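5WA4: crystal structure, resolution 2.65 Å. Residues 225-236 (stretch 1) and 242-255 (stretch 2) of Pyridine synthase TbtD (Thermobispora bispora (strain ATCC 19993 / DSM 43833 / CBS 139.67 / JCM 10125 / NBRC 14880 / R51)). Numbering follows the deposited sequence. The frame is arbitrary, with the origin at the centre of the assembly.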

# COMPACT_ATOMS: atom_id res chain seq x y z
N GLU E 225 39.95 -15.61 -9.19
CA GLU E 225 40.72 -16.23 -10.25
C GLU E 225 40.04 -17.50 -10.80
O GLU E 225 40.32 -17.91 -11.93
CB GLU E 225 42.16 -16.50 -9.77
CG GLU E 225 43.01 -15.22 -9.85
CD GLU E 225 44.33 -15.32 -9.11
OE1 GLU E 225 44.51 -16.27 -8.32
OE2 GLU E 225 45.19 -14.43 -9.30
N ARG E 226 39.10 -18.08 -10.05
CA ARG E 226 38.24 -19.09 -10.65
C ARG E 226 37.15 -18.47 -11.54
O ARG E 226 36.73 -19.06 -12.54
CB ARG E 226 37.60 -19.97 -9.59
CG ARG E 226 37.07 -21.23 -10.20
CD ARG E 226 36.28 -22.05 -9.23
NE ARG E 226 35.85 -23.28 -9.88
CZ ARG E 226 36.62 -24.35 -10.05
NH1 ARG E 226 37.88 -24.31 -9.63
NH2 ARG E 226 36.15 -25.45 -10.63
N LEU E 227 36.70 -17.26 -11.20
CA LEU E 227 35.68 -16.60 -12.00
C LEU E 227 36.27 -16.13 -13.33
O LEU E 227 35.65 -16.31 -14.38
CB LEU E 227 35.07 -15.43 -11.22
CG LEU E 227 34.10 -14.50 -11.96
CD1 LEU E 227 32.95 -14.15 -11.05
CD2 LEU E 227 34.79 -13.22 -12.41
N ILE E 228 37.46 -15.54 -13.29
CA ILE E 228 38.23 -15.29 -14.51
C ILE E 228 38.42 -16.57 -15.35
O ILE E 228 38.35 -16.53 -16.57
CB ILE E 228 39.62 -14.71 -14.17
CG1 ILE E 228 39.48 -13.37 -13.46
CG2 ILE E 228 40.44 -14.52 -15.43
CD1 ILE E 228 40.80 -12.73 -13.11
N ALA E 229 38.63 -17.70 -14.69
CA ALA E 229 38.85 -18.95 -15.39
C ALA E 229 37.55 -19.58 -15.93
O ALA E 229 37.56 -20.22 -16.99
CB ALA E 229 39.58 -19.94 -14.48
N VAL E 230 36.44 -19.43 -15.20
CA VAL E 230 35.15 -19.97 -15.63
C VAL E 230 34.61 -19.17 -16.80
O VAL E 230 34.06 -19.73 -17.77
CB VAL E 230 34.11 -19.98 -14.50
CG1 VAL E 230 32.70 -19.97 -15.04
CG2 VAL E 230 34.31 -21.20 -13.64
N ALA E 231 34.78 -17.86 -16.72
CA ALA E 231 34.36 -17.00 -17.80
C ALA E 231 35.14 -17.37 -19.07
O ALA E 231 34.56 -17.41 -20.15
CB ALA E 231 34.56 -15.54 -17.43
N SER E 232 36.44 -17.65 -18.93
CA SER E 232 37.30 -18.05 -20.04
C SER E 232 36.76 -19.30 -20.76
O SER E 232 36.59 -19.29 -21.97
CB SER E 232 38.73 -18.32 -19.56
OG SER E 232 39.39 -17.14 -19.15
N SER E 233 36.50 -20.37 -20.01
CA SER E 233 35.90 -21.57 -20.60
C SER E 233 34.49 -21.34 -21.10
O SER E 233 33.86 -22.24 -21.64
CB SER E 233 35.87 -22.72 -19.58
OG SER E 233 37.13 -23.32 -19.46
N ALA E 234 33.98 -20.13 -20.92
CA ALA E 234 32.63 -19.85 -21.32
C ALA E 234 32.58 -19.11 -22.65
O ALA E 234 31.55 -19.15 -23.34
CB ALA E 234 31.93 -19.06 -20.26
N GLU E 235 33.69 -18.46 -23.03
CA GLU E 235 33.73 -17.65 -24.24
C GLU E 235 34.63 -18.17 -25.37
O GLU E 235 34.19 -18.25 -26.51
CB GLU E 235 34.11 -16.21 -23.89
CG GLU E 235 35.44 -16.03 -23.20
CD GLU E 235 35.70 -14.58 -22.79
OE1 GLU E 235 34.73 -13.85 -22.51
OE2 GLU E 235 36.89 -14.16 -22.79
N SER E 236 35.86 -18.55 -25.02
CA SER E 236 36.95 -18.95 -25.95
C SER E 236 36.70 -18.91 -27.47
O SER E 236 37.28 -18.08 -28.18
CB SER E 236 37.41 -20.36 -25.56
OG SER E 236 36.77 -21.35 -26.34
N HIS E 242 40.00 -25.49 -20.77
CA HIS E 242 40.63 -26.19 -19.64
C HIS E 242 39.65 -26.51 -18.51
O HIS E 242 40.05 -27.06 -17.49
CB HIS E 242 41.82 -25.38 -19.12
CG HIS E 242 42.92 -25.23 -20.12
ND1 HIS E 242 43.93 -24.30 -19.99
CD2 HIS E 242 43.17 -25.89 -21.28
CE1 HIS E 242 44.75 -24.39 -21.02
NE2 HIS E 242 44.31 -25.35 -21.82
N LEU E 243 38.37 -26.16 -18.69
CA LEU E 243 37.27 -26.64 -17.83
C LEU E 243 36.15 -27.19 -18.70
O LEU E 243 35.26 -26.43 -19.09
CB LEU E 243 36.67 -25.52 -16.97
CG LEU E 243 37.31 -24.83 -15.79
CD1 LEU E 243 36.34 -23.79 -15.30
CD2 LEU E 243 37.62 -25.81 -14.69
N PRO E 244 36.19 -28.48 -19.02
CA PRO E 244 35.14 -29.07 -19.86
C PRO E 244 33.70 -28.72 -19.44
O PRO E 244 33.09 -27.95 -20.15
CB PRO E 244 35.40 -30.57 -19.72
CG PRO E 244 36.90 -30.63 -19.63
CD PRO E 244 37.34 -29.39 -18.87
N HIS E 245 33.20 -29.22 -18.32
CA HIS E 245 31.78 -29.19 -18.00
C HIS E 245 31.10 -27.80 -18.13
O HIS E 245 29.87 -27.71 -18.26
CB HIS E 245 31.55 -29.70 -16.58
CG HIS E 245 31.89 -28.68 -15.55
ND1 HIS E 245 33.17 -28.23 -15.34
CD2 HIS E 245 31.10 -27.95 -14.72
CE1 HIS E 245 33.17 -27.30 -14.40
NE2 HIS E 245 31.92 -27.11 -14.02
N VAL E 246 31.89 -26.73 -18.04
CA VAL E 246 31.37 -25.40 -18.30
C VAL E 246 31.03 -25.27 -19.79
O VAL E 246 29.97 -24.76 -20.16
CB VAL E 246 32.36 -24.29 -17.87
CG1 VAL E 246 32.17 -23.01 -18.69
CG2 VAL E 246 32.20 -23.99 -16.39
N ARG E 247 31.94 -25.76 -20.63
CA ARG E 247 31.76 -25.70 -22.07
C ARG E 247 30.53 -26.44 -22.53
O ARG E 247 29.81 -25.96 -23.41
CB ARG E 247 32.99 -26.22 -22.81
CG ARG E 247 33.99 -25.15 -22.85
CD ARG E 247 34.09 -24.55 -24.25
NE ARG E 247 34.25 -23.12 -24.03
CZ ARG E 247 34.16 -22.17 -24.96
NH1 ARG E 247 33.95 -22.46 -26.23
NH2 ARG E 247 34.26 -20.89 -24.61
N GLU E 248 30.24 -27.60 -21.94
CA GLU E 248 29.06 -28.26 -22.46
C GLU E 248 27.82 -27.64 -21.89
O GLU E 248 26.78 -27.68 -22.55
CB GLU E 248 29.05 -29.75 -22.22
CG GLU E 248 29.65 -30.40 -23.42
CD GLU E 248 28.71 -31.37 -24.13
OE1 GLU E 248 27.57 -31.60 -23.65
OE2 GLU E 248 29.11 -31.82 -25.23
N TRP E 249 27.92 -27.05 -20.71
CA TRP E 249 26.76 -26.40 -20.15
C TRP E 249 26.33 -25.31 -21.09
O TRP E 249 25.19 -25.32 -21.54
CB TRP E 249 27.04 -25.82 -18.77
CG TRP E 249 25.79 -25.23 -18.15
CD1 TRP E 249 25.56 -23.90 -17.85
CD2 TRP E 249 24.59 -25.93 -17.80
NE1 TRP E 249 24.29 -23.76 -17.32
CE2 TRP E 249 23.68 -24.98 -17.28
CE3 TRP E 249 24.19 -27.26 -17.88
CZ2 TRP E 249 22.43 -25.33 -16.85
CZ3 TRP E 249 22.93 -27.60 -17.45
CH2 TRP E 249 22.07 -26.65 -16.94
N VAL E 250 27.23 -24.36 -21.36
CA VAL E 250 26.91 -23.26 -22.25
C VAL E 250 26.35 -23.76 -23.59
O VAL E 250 25.23 -23.41 -23.98
CB VAL E 250 28.13 -22.39 -22.54
CG1 VAL E 250 27.81 -21.42 -23.67
CG2 VAL E 250 28.56 -21.65 -21.28
N ARG E 251 27.11 -24.64 -24.24
CA ARG E 251 26.78 -25.13 -25.57
C ARG E 251 25.37 -25.74 -25.70
O ARG E 251 24.78 -25.76 -26.78
CB ARG E 251 27.83 -26.16 -26.00
CG ARG E 251 27.66 -26.66 -27.37
CD ARG E 251 28.45 -27.89 -27.62
NE ARG E 251 29.71 -27.80 -26.93
CZ ARG E 251 30.30 -28.82 -26.32
NH1 ARG E 251 29.78 -30.05 -26.40
NH2 ARG E 251 31.45 -28.63 -25.70
N ARG E 252 24.84 -26.19 -24.57
CA ARG E 252 23.59 -26.92 -24.48
C ARG E 252 22.46 -25.97 -24.09
O ARG E 252 21.27 -26.31 -24.18
CB ARG E 252 23.74 -28.04 -23.43
CG ARG E 252 22.56 -28.96 -23.22
CD ARG E 252 23.07 -30.31 -22.69
NE ARG E 252 23.21 -31.32 -23.75
CZ ARG E 252 23.88 -32.46 -23.62
NH1 ARG E 252 24.52 -32.73 -22.48
NH2 ARG E 252 23.94 -33.33 -24.63
N LEU E 253 22.84 -24.79 -23.62
CA LEU E 253 21.85 -23.81 -23.18
C LEU E 253 21.57 -22.81 -24.31
O LEU E 253 20.49 -22.25 -24.37
CB LEU E 253 22.33 -23.07 -21.93
CG LEU E 253 21.77 -23.47 -20.58
CD1 LEU E 253 21.93 -22.32 -19.61
CD2 LEU E 253 20.34 -23.87 -20.72
N ARG E 254 22.56 -22.58 -25.18
CA ARG E 254 22.40 -21.61 -26.26
C ARG E 254 21.18 -21.93 -27.14
O ARG E 254 20.38 -21.04 -27.39
CB ARG E 254 23.67 -21.50 -27.10
CG ARG E 254 24.02 -20.06 -27.41
CD ARG E 254 25.31 -19.91 -28.19
NE ARG E 254 26.34 -19.18 -27.44
CZ ARG E 254 27.46 -19.74 -26.99
NH1 ARG E 254 27.71 -21.03 -27.24
NH2 ARG E 254 28.34 -19.00 -26.31
N PRO E 255 21.01 -23.19 -27.57
CA PRO E 255 19.75 -23.47 -28.24
C PRO E 255 18.55 -23.09 -27.38
O PRO E 255 17.68 -22.39 -27.89
CB PRO E 255 19.79 -24.99 -28.47
CG PRO E 255 21.20 -25.30 -28.48
CD PRO E 255 21.82 -24.42 -27.45

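Two helices of TbtD, the first entering from earlier in the chain and making up most of stretch 1 and the second beginning at Pro244, meet at 50° between their N-to-C directions, with axes 8.4 Å apart at closest approach; together the stretches bury 507 Å². The contact centres on the C-terminal part of the first helix and the start of the second, with the CA atoms of Ser233 and the N-cap residue Leu243 5.9 Å apart.

Polar contacts gather on Ser233. Its carbonyl O accepts a hydrogen bond from Arg247 NE at 2.6 Å, and a weak one from Arg247 NH2 at 3.3 Å, the latter less certain because NH2 sits too close to a neighbour in the model. This carbonyl lies near the plane of the guanidinium, at its edge, where the N-H groups point. The CA-to-CB bond of Arg247 points sideways, but the long side chain (chi1 m) brings its end back to the first helix. Ser233 OG (chi1 m) accepts a weak hydrogen bond from Leu243 N, 3.2 Å away, so a small hydroxyl engages the backbone at the N-cap position of the second helix. Ser236 OG lies over one face of the Arg247 guanidinium, 3.0 Å from Arg247 NH1, but the angle is too poor for a hydrogen bond.

Apolar contacts accompany the polar ones. Leu243, pointing toward the first helix, sets CD1 3.7 Å from Val230 CG2. One turn along, Val246 packs against both Val230 and Ala234: its CG2 is 4.3 Å from Val230 CG1, its CG1 4.3 Å from Ala234 CB. Val246 CG1 also rests 3.5 Å from Ser233 O. Val250 extends the row, its CG2 4.4 Å from Ala234 CB. Val230, Ala234, Val246 and Val250 are all buried; Val246 and Val250 point toward the first helix and reach it with their methyls, while the CA-to-CB bond of Ala234 points away.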